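Local coordinates for protein esterase (Rhizomucor miehei, PDB 4WY5) that probably hydrolyses carboxylic esters as a carboxylesterase of the alpha/beta hydrolase fold, at residues K47-I52 and L106-N111; V70-P73 and I79-V82; A125-A130 and S231-K236; T129-I134 and S171-E176. All blocks are in the same frame, centred on the assembly; numbering follows the deposited sequence.

Contact 1 of 4, residues K47-I52 and L106-N111; sequences KLPEVI and LTVKAN
Val108 sends its two methyls to two different residues of the loop 47-52, and it has more surface buried here than any other residue of the pair. The loop lies along helix 100-110 just before strand 52-60, with Pro49 CA and Val108 CA 7.6 Å apart. One branch of Val108, CG2, stands between the backbone N and the carbonyl carbon. It meets the pyrrolidine ring of Pro49, touching CB and CG at the same 4.2 Å. The other branch, CG1, lies anti to the carbonyl carbon and reaches Val51 CG2 at 4.0 Å. Glu50 bridges these two contacts with its backbone alone, since its carbonyl O is 4.0 Å from Val108 CG1 while its CB points away from the helix. Val51 also packs on Val70 of strand 63-71 and on Arg104, and Pro49 on Asp105, so the loop touches both helix 100-110 and strand 63-71. About 133 Å² is buried in all, at the protein surface. With three branched or cyclic hydrocarbon groups meeting at 4.0 to 4.2 Å and no polar pairing between the segments, cohesion here rests on dispersion and on shielding apolar carbon from water.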
loop_
_atom_site.group_PDB
_atom_site.type_symbol
_atom_site.label_atom_id
_atom_site.label_comp_id
_atom_site.label_asym_id
_atom_site.label_seq_id
_atom_site.Cartn_x
_atom_site.Cartn_y
_atom_site.Cartn_z
ATOM N N LYS A 47 11.227 18.202 -11.441
ATOM C CA LYS A 47 9.993 18.832 -11.913
ATOM C C LYS A 47 9.069 19.126 -10.737
ATOM O O LYS A 47 8.851 18.262 -9.889
ATOM C CB LYS A 47 9.264 17.957 -12.949
ATOM C CG LYS A 47 8.131 18.699 -13.705
ATOM C CD LYS A 47 7.752 18.007 -15.034
ATOM C CE LYS A 47 6.949 16.716 -14.815
ATOM N NZ LYS A 47 6.903 15.817 -16.013
ATOM N N LEU A 48 8.533 20.343 -10.677
ATOM C CA LEU A 48 7.600 20.702 -9.611
ATOM C C LEU A 48 6.339 21.304 -10.247
ATOM O O LEU A 48 6.432 22.077 -11.206
ATOM C CB LEU A 48 8.243 21.686 -8.622
ATOM C CG LEU A 48 9.528 21.296 -7.863
ATOM C CD1 LEU A 48 10.179 22.534 -7.206
ATOM C CD2 LEU A 48 9.262 20.219 -6.814
ATOM N N PRO A 49 5.152 20.960 -9.711
ATOM C CA PRO A 49 3.896 21.535 -10.223
ATOM C C PRO A 49 3.643 22.953 -9.715
ATOM O O PRO A 49 4.010 23.282 -8.579
ATOM C CB PRO A 49 2.829 20.565 -9.695
ATOM C CG PRO A 49 3.433 20.003 -8.434
ATOM C CD PRO A 49 4.924 19.928 -8.687
ATOM N N GLU A 50 2.997 23.780 -10.532
ATOM C CA GLU A 50 2.788 25.174 -10.145
ATOM C C GLU A 50 1.841 25.230 -8.941
ATOM O O GLU A 50 0.976 24.371 -8.770
ATOM C CB GLU A 50 2.275 26.030 -11.325
ATOM C CG GLU A 50 0.868 25.694 -11.858
ATOM C CD GLU A 50 0.203 26.835 -12.692
ATOM O OE1 GLU A 50 0.526 28.032 -12.499
ATOM O OE2 GLU A 50 -0.671 26.525 -13.535
ATOM N N VAL A 51 2.052 26.215 -8.078
ATOM C CA VAL A 51 1.303 26.324 -6.826
ATOM C C VAL A 51 1.173 27.806 -6.407
ATOM O O VAL A 51 1.947 28.656 -6.872
ATOM C CB VAL A 51 2.009 25.528 -5.666
ATOM C CG1 VAL A 51 1.273 25.693 -4.417
ATOM C CG2 VAL A 51 2.110 24.021 -5.946
ATOM N N ILE A 52 0.196 28.116 -5.548
ATOM C CA ILE A 52 0.106 29.428 -4.913
ATOM C C ILE A 52 0.516 29.343 -3.438
ATOM O O ILE A 52 -0.181 28.734 -2.632
ATOM C CB ILE A 52 -1.317 30.016 -5.008
ATOM C CG1 ILE A 52 -1.745 30.134 -6.464
ATOM C CG2 ILE A 52 -1.371 31.396 -4.363
ATOM C CD1 ILE A 52 -3.208 30.170 -6.604
ATOM N N LEU A 106 1.395 16.325 -2.997
ATOM C CA LEU A 106 0.169 16.051 -2.237
ATOM C C LEU A 106 -0.893 17.146 -2.424
ATOM O O LEU A 106 -2.087 16.856 -2.554
ATOM C CB LEU A 106 0.499 15.900 -0.748
ATOM C CG LEU A 106 1.376 14.678 -0.421
ATOM C CD1 LEU A 106 1.861 14.687 1.024
ATOM C CD2 LEU A 106 0.630 13.380 -0.737
ATOM N N THR A 107 -0.449 18.401 -2.430
ATOM C CA THR A 107 -1.357 19.543 -2.518
ATOM C C THR A 107 -2.164 19.547 -3.826
ATOM O O THR A 107 -3.392 19.608 -3.782
ATOM C CB THR A 107 -0.584 20.882 -2.366
ATOM O OG1 THR A 107 -0.033 20.965 -1.042
ATOM C CG2 THR A 107 -1.502 22.087 -2.616
ATOM N N VAL A 108 -1.502 19.469 -4.982
ATOM C CA VAL A 108 -2.253 19.527 -6.239
ATOM C C VAL A 108 -2.975 18.203 -6.595
ATOM O O VAL A 108 -4.048 18.253 -7.196
ATOM C CB VAL A 108 -1.352 19.979 -7.436
ATOM C CG1 VAL A 108 -0.404 21.083 -6.989
ATOM C CG2 VAL A 108 -0.562 18.826 -8.033
ATOM N N LYS A 109 -2.414 17.038 -6.230
ATOM C CA LYS A 109 -3.049 15.741 -6.546
ATOM C C LYS A 109 -4.271 15.460 -5.667
ATOM O O LYS A 109 -5.233 14.860 -6.126
ATOM C CB LYS A 109 -2.055 14.576 -6.397
ATOM C CG LYS A 109 -0.939 14.571 -7.423
ATOM C CD LYS A 109 0.082 13.460 -7.162
ATOM C CE LYS A 109 1.245 13.549 -8.153
ATOM N NZ LYS A 109 0.861 13.326 -9.584
ATOM N N ALA A 110 -4.229 15.859 -4.398
ATOM C CA ALA A 110 -5.396 15.666 -3.527
ATOM C C ALA A 110 -6.387 16.834 -3.642
ATOM O O ALA A 110 -7.564 16.692 -3.277
ATOM C CB ALA A 110 -4.964 15.488 -2.071
ATOM N N ASN A 111 -5.901 17.959 -4.178
ATOM C CA ASN A 111 -6.681 19.201 -4.312
ATOM C C ASN A 111 -7.051 19.741 -2.933
ATOM O O ASN A 111 -8.227 19.795 -2.578
ATOM C CB ASN A 111 -7.950 18.990 -5.168
ATOM C CG ASN A 111 -8.498 20.294 -5.758
ATOM O OD1 ASN A 111 -7.734 21.182 -6.135
ATOM N ND2 ASN A 111 -9.826 20.399 -5.861
#

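Contact 2 of 4, residues V70-P73 and I79-V82; sequences VRPP and ILPV
Arg71 and Leu80 lie one strand's width apart, their CA atoms separated by 9.1 Å, because in this alpha/beta hydrolase sheet strand 113-117 runs between strands 63-71 and 80-86. The sheet order, 1-2-4-3-5-6-7-8, is the canonical one for the fold. Strand 63-71 is antiparallel to 113-117 and strand 80-86 is parallel to it, so the two segments described here run in opposite directions without being direct neighbours. Backbone bonds to the strand between pair Val70 with Thr114 and Pro81 with Val113, and side chains alone close the gap where strand 113-117 begins. Leu80, whose CB points toward the other segment, has the largest share of the buried surface, and its CD2 methyl makes the touches. Arg71 leaves its backbone with CG anti to N (chi1 -179°), then bends at chi3 (-74°), which brings its guanidinium to Leu80. NH1 comes to 3.9 Å from Leu80 CD2, in an oblique approach to the guanidinium plane. Polar anchoring of that group comes from elsewhere: NH1 binds Gln78 O and NH2 binds Asn149 O, both main-chain carbonyls, which fixes the rotation of a charged group in a buried place. Pro72 and Leu80 pass in opposite directions, and the same methyl that meets the guanidinium also touches the proline ring, with Leu80 CD2 3.9 Å from Pro72 CD.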
loop_
_atom_site.group_PDB
_atom_site.type_symbol
_atom_site.label_atom_id
_atom_site.label_comp_id
_atom_site.label_asym_id
_atom_site.label_seq_id
_atom_site.Cartn_x
_atom_site.Cartn_y
_atom_site.Cartn_z
ATOM N N VAL A 70 -0.250 26.545 1.353
ATOM C CA VAL A 70 0.017 26.119 -0.017
ATOM C C VAL A 70 -1.298 25.645 -0.636
ATOM O O VAL A 70 -2.042 24.911 0.013
ATOM C CB VAL A 70 1.084 24.984 -0.017
ATOM C CG1 VAL A 70 1.593 24.711 -1.378
ATOM C CG2 VAL A 70 2.273 25.352 0.866
ATOM N N ARG A 71 -1.585 26.060 -1.875
ATOM C CA ARG A 71 -2.898 25.837 -2.510
ATOM C C ARG A 71 -2.749 25.626 -4.036
ATOM O O ARG A 71 -1.817 26.156 -4.640
ATOM C CB ARG A 71 -3.832 27.039 -2.206
ATOM C CG ARG A 71 -5.252 26.932 -2.799
ATOM C CD ARG A 71 -6.131 28.195 -2.711
ATOM N NE ARG A 71 -6.624 28.422 -1.352
ATOM C CZ ARG A 71 -7.849 28.116 -0.918
ATOM N NH1 ARG A 71 -8.743 27.558 -1.717
ATOM N NH2 ARG A 71 -8.175 28.375 0.339
ATOM N N PRO A 72 -3.653 24.854 -4.674
ATOM C CA PRO A 72 -3.474 24.719 -6.130
ATOM C C PRO A 72 -3.995 25.945 -6.903
ATOM O O PRO A 72 -4.870 26.659 -6.388
ATOM C CB PRO A 72 -4.296 23.463 -6.481
ATOM C CG PRO A 72 -4.704 22.847 -5.150
ATOM C CD PRO A 72 -4.724 23.969 -4.173
ATOM N N PRO A 73 -3.457 26.187 -8.116
ATOM C CA PRO A 73 -3.876 27.313 -8.982
ATOM C C PRO A 73 -5.319 27.201 -9.456
ATOM O O PRO A 73 -5.756 26.109 -9.838
ATOM C CB PRO A 73 -2.928 27.239 -10.198
ATOM C CG PRO A 73 -2.117 25.987 -10.042
ATOM C CD PRO A 73 -2.324 25.415 -8.664
ATOM N N ILE A 79 -13.788 26.486 -1.805
ATOM C CA ILE A 79 -13.577 26.010 -0.439
ATOM C C ILE A 79 -13.022 24.582 -0.435
ATOM O O ILE A 79 -13.625 23.665 -0.993
ATOM C CB ILE A 79 -14.883 26.053 0.370
ATOM C CG1 ILE A 79 -15.418 27.486 0.419
ATOM C CG2 ILE A 79 -14.660 25.523 1.780
ATOM C CD1 ILE A 79 -16.701 27.616 1.214
ATOM N N LEU A 80 -11.859 24.403 0.181
ATOM C CA LEU A 80 -11.138 23.129 0.127
ATOM C C LEU A 80 -11.009 22.446 1.482
ATOM O O LEU A 80 -11.079 23.098 2.526
ATOM C CB LEU A 80 -9.735 23.354 -0.437
ATOM C CG LEU A 80 -9.492 23.145 -1.934
ATOM C CD1 LEU A 80 -10.604 23.765 -2.756
ATOM C CD2 LEU A 80 -8.141 23.756 -2.317
ATOM N N PRO A 81 -10.802 21.123 1.471
ATOM C CA PRO A 81 -10.361 20.451 2.701
ATOM C C PRO A 81 -8.921 20.856 3.060
ATOM O O PRO A 81 -8.226 21.452 2.233
ATOM C CB PRO A 81 -10.468 18.960 2.354
ATOM C CG PRO A 81 -10.555 18.901 0.840
ATOM C CD PRO A 81 -11.190 20.181 0.406
ATOM N N VAL A 82 -8.487 20.567 4.287
ATOM C CA VAL A 82 -7.189 21.056 4.771
ATOM C C VAL A 82 -6.286 19.914 5.293
ATOM O O VAL A 82 -6.768 18.936 5.895
ATOM C CB VAL A 82 -7.388 22.153 5.871
ATOM C CG1 VAL A 82 -8.157 21.613 7.085
ATOM C CG2 VAL A 82 -6.063 22.780 6.286
#

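Contact 3 of 4, residues A125-A130 and S231-K236; sequences AKFPTA and SELNDK
At the N-terminal approach to helix 129-143, Phe127 projects its ring to Leu233 and Asp235, which lie where the short helix 230-233 gives way to loop. Pro128 occupies the N-cap position and follows a cis peptide bond. Its CB lies 3.6 Å above the Phe127 ring plane, over the ring centre, in a geometry consistent with a CH-pi contact that covers this face of the ring. The turn is tied further by Lys126 O, which takes two donors from Thr129: the backbone N and OG1, the latter at 3.1 Å from Lys126 O and lying in the carbonyl plane. With CG anti to the backbone N (chi1 173°), Phe127 reaches out from this turn. Asp235 OD2 comes in at the ring edge, in the ring plane, 3.5 Å from Phe127 CE2 and 3.6 Å from Phe127 CZ. Ring and carboxylate planes stand 85° apart. Leu233 CD2 adds an oblique apolar touch, 4.3 Å from Phe127 CD2. Asn234, with positive phi, follows the short helix, and the CB atoms of its neighbours Leu233 and Asp235 both point toward the phenylalanine's segment. The second carboxylate oxygen, OD1, accepts from Leu237 N, which orients the group. An anionic oxygen at the rim of a phenyl ring, where C-H bonds carry slight positive charge, suggests a weakly favourable electrostatic contact beside the hydrophobic one.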
loop_
_atom_site.group_PDB
_atom_site.type_symbol
_atom_site.label_atom_id
_atom_site.label_comp_id
_atom_site.label_asym_id
_atom_site.label_seq_id
_atom_site.Cartn_x
_atom_site.Cartn_y
_atom_site.Cartn_z
ATOM N N ALA A 125 15.358 23.837 21.101
ATOM C CA ALA A 125 14.122 23.542 21.805
ATOM C C ALA A 125 14.081 22.046 22.046
ATOM O O ALA A 125 14.716 21.293 21.307
ATOM C CB ALA A 125 12.904 23.999 20.987
ATOM N N LYS A 126 13.356 21.612 23.077
ATOM C CA LYS A 126 13.230 20.184 23.373
ATOM C C LYS A 126 11.777 19.757 23.607
ATOM O O LYS A 126 10.863 20.594 23.622
ATOM C CB LYS A 126 14.109 19.818 24.576
ATOM C CG LYS A 126 15.571 19.643 24.182
ATOM C CD LYS A 126 16.518 19.658 25.364
ATOM C CE LYS A 126 17.973 19.637 24.903
ATOM N NZ LYS A 126 18.391 18.270 24.421
ATOM N N PHE A 127 11.574 18.449 23.766
ATOM C CA PHE A 127 10.262 17.893 24.093
ATOM C C PHE A 127 9.718 18.622 25.316
ATOM O O PHE A 127 10.437 18.765 26.307
ATOM C CB PHE A 127 10.379 16.379 24.360
ATOM C CG PHE A 127 9.110 15.737 24.860
ATOM C CD1 PHE A 127 8.182 15.225 23.968
ATOM C CD2 PHE A 127 8.853 15.644 26.227
ATOM C CE1 PHE A 127 7.008 14.628 24.420
ATOM C CE2 PHE A 127 7.685 15.058 26.699
ATOM C CZ PHE A 127 6.758 14.544 25.791
ATOM N N PRO A 128 8.444 19.063 25.265
ATOM C CA PRO A 128 7.455 18.860 24.198
ATOM C C PRO A 128 7.027 20.126 23.454
ATOM O O PRO A 128 5.848 20.229 23.098
ATOM C CB PRO A 128 6.256 18.310 24.970
ATOM C CG PRO A 128 6.288 19.147 26.243
ATOM C CD PRO A 128 7.776 19.469 26.516
ATOM N N THR A 129 7.948 21.050 23.206
ATOM C CA THR A 129 7.593 22.347 22.637
ATOM C C THR A 129 6.860 22.233 21.289
ATOM O O THR A 129 5.790 22.827 21.109
ATOM C CB THR A 129 8.854 23.227 22.450
ATOM O OG1 THR A 129 9.548 23.355 23.698
ATOM C CG2 THR A 129 8.491 24.613 21.924
ATOM N N ALA A 130 7.405 21.440 20.364
ATOM C CA ALA A 130 6.815 21.313 19.022
ATOM C C ALA A 130 5.406 20.729 19.049
ATOM O O ALA A 130 4.541 21.190 18.305
ATOM C CB ALA A 130 7.711 20.480 18.116
ATOM N N SER A 231 14.142 6.331 29.245
ATOM C CA SER A 231 13.765 5.394 30.290
ATOM C C SER A 231 13.419 6.100 31.616
ATOM O O SER A 231 12.603 5.600 32.398
ATOM C CB SER A 231 14.881 4.375 30.514
ATOM O OG SER A 231 14.399 3.328 31.326
ATOM N N GLU A 232 14.034 7.258 31.857
ATOM C CA GLU A 232 13.710 8.094 33.022
ATOM C C GLU A 232 12.525 9.013 32.735
ATOM O O GLU A 232 11.773 9.380 33.639
ATOM C CB GLU A 232 14.926 8.927 33.445
ATOM C CG GLU A 232 16.183 8.088 33.744
ATOM C CD GLU A 232 17.425 8.936 34.035
ATOM O OE1 GLU A 232 17.276 10.112 34.442
ATOM O OE2 GLU A 232 18.555 8.420 33.852
ATOM N N LEU A 233 12.368 9.400 31.473
ATOM C CA LEU A 233 11.283 10.298 31.081
ATOM C C LEU A 233 9.911 9.621 31.234
ATOM O O LEU A 233 8.974 10.228 31.751
ATOM C CB LEU A 233 11.495 10.792 29.651
ATOM C CG LEU A 233 10.946 12.186 29.335
ATOM C CD1 LEU A 233 11.398 13.180 30.381
ATOM C CD2 LEU A 233 11.397 12.629 27.948
ATOM N N ASN A 234 9.795 8.379 30.760
ATOM C CA ASN A 234 8.588 7.568 30.962
ATOM C C ASN A 234 7.300 8.273 30.493
ATOM O O ASN A 234 6.278 8.228 31.178
ATOM C CB ASN A 234 8.460 7.184 32.446
ATOM C CG ASN A 234 7.609 5.943 32.664
ATOM O OD1 ASN A 234 7.612 5.019 31.843
ATOM N ND2 ASN A 234 6.871 5.914 33.778
ATOM N N ASP A 235 7.353 8.891 29.312
ATOM C CA ASP A 235 6.242 9.694 28.778
ATOM C C ASP A 235 5.872 9.237 27.353
ATOM O O ASP A 235 6.691 9.379 26.434
ATOM C CB ASP A 235 6.650 11.179 28.781
ATOM C CG ASP A 235 5.477 12.138 28.600
ATOM O OD1 ASP A 235 4.428 11.725 28.049
ATOM O OD2 ASP A 235 5.620 13.323 28.999
ATOM N N LYS A 236 4.645 8.731 27.163
ATOM C CA LYS A 236 4.233 8.165 25.868
ATOM C C LYS A 236 4.232 9.200 24.731
ATOM O O LYS A 236 4.412 8.836 23.564
ATOM C CB LYS A 236 2.851 7.491 25.925
ATOM C CG LYS A 236 1.631 8.398 25.911
ATOM C CD LYS A 236 1.320 8.954 27.278
ATOM C CE LYS A 236 0.249 10.025 27.211
ATOM N NZ LYS A 236 0.067 10.640 28.545
#

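Contact 4 of 4, residues T129-I134 and S171-E176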
loop_
_atom_site.group_PDB
_atom_site.type_symbol
_atom_site.label_atom_id
_atom_site.label_comp_id
_atom_site.label_asym_id
_atom_site.label_seq_id
_atom_site.Cartn_x
_atom_site.Cartn_y
_atom_site.Cartn_z
ATOM N N THR A 129 7.948 21.050 23.206
ATOM C CA THR A 129 7.593 22.347 22.637
ATOM C C THR A 129 6.860 22.233 21.289
ATOM O O THR A 129 5.790 22.827 21.109
ATOM C CB THR A 129 8.854 23.227 22.450
ATOM O OG1 THR A 129 9.548 23.355 23.698
ATOM C CG2 THR A 129 8.491 24.613 21.924
ATOM N N ALA A 130 7.405 21.440 20.364
ATOM C CA ALA A 130 6.815 21.313 19.022
ATOM C C ALA A 130 5.406 20.729 19.049
ATOM O O ALA A 130 4.541 21.190 18.305
ATOM C CB ALA A 130 7.711 20.480 18.116
ATOM N N ILE A 131 5.161 19.735 19.898
ATOM C CA ILE A 131 3.813 19.162 20.012
ATOM C C ILE A 131 2.812 20.249 20.394
ATOM O O ILE A 131 1.703 20.327 19.845
ATOM C CB ILE A 131 3.752 18.040 21.065
ATOM C CG1 ILE A 131 4.590 16.833 20.635
ATOM C CG2 ILE A 131 2.321 17.592 21.303
ATOM C CD1 ILE A 131 4.642 15.719 21.688
ATOM N N GLU A 132 3.238 21.122 21.304
ATOM C CA GLU A 132 2.400 22.215 21.778
ATOM C C GLU A 132 2.197 23.287 20.704
ATOM O O GLU A 132 1.127 23.895 20.628
ATOM C CB GLU A 132 3.004 22.824 23.051
ATOM C CG GLU A 132 2.823 21.942 24.303
ATOM C CD GLU A 132 3.563 22.467 25.545
ATOM O OE1 GLU A 132 4.207 23.546 25.470
ATOM O OE2 GLU A 132 3.481 21.798 26.605
ATOM N N GLU A 133 3.211 23.513 19.872
ATOM C CA GLU A 133 3.059 24.440 18.758
ATOM C C GLU A 133 2.069 23.888 17.732
ATOM O O GLU A 133 1.233 24.620 17.183
ATOM C CB GLU A 133 4.417 24.724 18.094
ATOM C CG GLU A 133 5.303 25.680 18.891
ATOM C CD GLU A 133 6.757 25.696 18.441
ATOM O OE1 GLU A 133 7.190 24.740 17.764
ATOM O OE2 GLU A 133 7.485 26.652 18.808
ATOM N N ILE A 134 2.131 22.584 17.497
ATOM C CA ILE A 134 1.324 22.021 16.433
ATOM C C ILE A 134 -0.137 21.983 16.881
ATOM O O ILE A 134 -1.062 22.229 16.076
ATOM C CB ILE A 134 1.851 20.636 16.019
ATOM C CG1 ILE A 134 3.271 20.798 15.451
ATOM C CG2 ILE A 134 0.926 19.989 15.006
ATOM C CD1 ILE A 134 4.017 19.526 15.260
ATOM N N SER A 171 -2.028 13.769 18.037
ATOM C CA SER A 171 -3.372 13.183 18.009
ATOM C C SER A 171 -3.810 12.766 19.424
ATOM O O SER A 171 -4.990 12.887 19.786
ATOM C CB SER A 171 -3.451 11.975 17.058
ATOM O OG SER A 171 -3.152 12.322 15.716
ATOM N N ILE A 172 -2.861 12.316 20.234
ATOM C CA ILE A 172 -3.172 11.909 21.606
ATOM C C ILE A 172 -3.341 13.144 22.492
ATOM O O ILE A 172 -4.304 13.243 23.268
ATOM C CB ILE A 172 -2.073 10.997 22.195
ATOM C CG1 ILE A 172 -1.968 9.692 21.384
ATOM C CG2 ILE A 172 -2.340 10.707 23.685
ATOM C CD1 ILE A 172 -0.799 8.779 21.802
ATOM N N TYR A 173 -2.412 14.089 22.351
ATOM C CA TYR A 173 -2.463 15.361 23.078
ATOM C C TYR A 173 -3.800 16.093 22.888
ATOM O O TYR A 173 -4.418 16.516 23.868
ATOM C CB TYR A 173 -1.303 16.248 22.621
ATOM C CG TYR A 173 -1.138 17.554 23.349
ATOM C CD1 TYR A 173 -1.757 18.705 22.890
ATOM C CD2 TYR A 173 -0.338 17.649 24.485
ATOM C CE1 TYR A 173 -1.598 19.915 23.541
ATOM C CE2 TYR A 173 -0.177 18.859 25.145
ATOM C CZ TYR A 173 -0.810 19.986 24.661
ATOM O OH TYR A 173 -0.661 21.192 25.295
ATOM N N ALA A 174 -4.270 16.193 21.643
ATOM C CA ALA A 174 -5.510 16.920 21.349
ATOM C C ALA A 174 -6.708 16.258 22.029
ATOM O O ALA A 174 -7.652 16.933 22.455
ATOM C CB ALA A 174 -5.739 17.013 19.845
ATOM N N LYS A 175 -6.678 14.932 22.097
ATOM C CA LYS A 175 -7.731 14.177 22.766
ATOM C C LYS A 175 -7.765 14.437 24.279
ATOM O O LYS A 175 -8.842 14.499 24.878
ATOM C CB LYS A 175 -7.566 12.676 22.501
ATOM C CG LYS A 175 -8.661 11.816 23.118
ATOM C CD LYS A 175 -8.328 10.338 22.991
ATOM C CE LYS A 175 -7.284 9.931 24.017
ATOM N NZ LYS A 175 -7.202 8.453 24.196
ATOM N N GLU A 176 -6.586 14.580 24.882
ATOM C CA GLU A 176 -6.473 14.786 26.331
ATOM C C GLU A 176 -6.895 16.208 26.733
ATOM O O GLU A 176 -7.141 16.486 27.913
ATOM C CB GLU A 176 -5.032 14.508 26.810
ATOM C CG GLU A 176 -4.571 13.069 26.591
ATOM C CD GLU A 176 -3.206 12.760 27.190
ATOM O OE1 GLU A 176 -2.383 13.689 27.362
ATOM O OE2 GLU A 176 -2.943 11.568 27.462
#
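Tyr173 reaches from helix 162-176 across to helix 129-143, and the near part of its side chain meets Ile131, the far part Glu132. Its CB, 4.1 Å from Ile131 CG2, makes the first touch. CG follows at 4.0 Å from the same methyl, and on one flank of the ring CD2 still meets it at 4.1 Å. Beyond the ring's middle the partner changes: CZ lies 4.1 Å from Glu132 CG and the phenolic OH 3.7 Å from that carbon. Both partners approach obliquely to the ring plane, and the carboxylate of Glu132 is turned 46° from it. Tyr173 CG stands anti to its main-chain nitrogen (chi1 -175°), which aims the ring at the other helix, whereas Ile131 presents CG2, its shorter branch. Ile131 also rests on Ala169 and Leu166, about one and two turns back on the tyrosine's helix, and Tyr135 packs edge-to-face with the Tyr173 ring. Two neighbouring helices of the alpha/beta hydrolase fold are thereby joined, the second following the strand that ends at the probable nucleophile elbow. What the hydroxyl meets on Glu132 is the aliphatic stem, not the acid, so the touches across this contact are van der Waals in character, from CB to OH.

In the fold
The four contacts form two pairs in one alpha/beta hydrolase domain. Contacts 1 and 2 have centres about 10 Å apart and meet through Ile52 N and Arg71 O, 3.0 Å apart in a probable hydrogen bond between the first two strands; along the chain, contact 2 falls between the two segments of contact 1. Contacts 3 and 4, centres about 12 Å apart, share Thr129 and Ala130 of helix 129-143 and are linked by a long, weak ion pair between Lys236 and Glu176. The pairs come in series, and contacts 1 and 3, about 35 Å apart between centres, lie on opposite sides of the chain's centre. One pair joins helix 100-110 and the loop before strand 52-60 to early strands; the other ties the start of helix 129-143 to helix 162-176 and the end of helix 230-233.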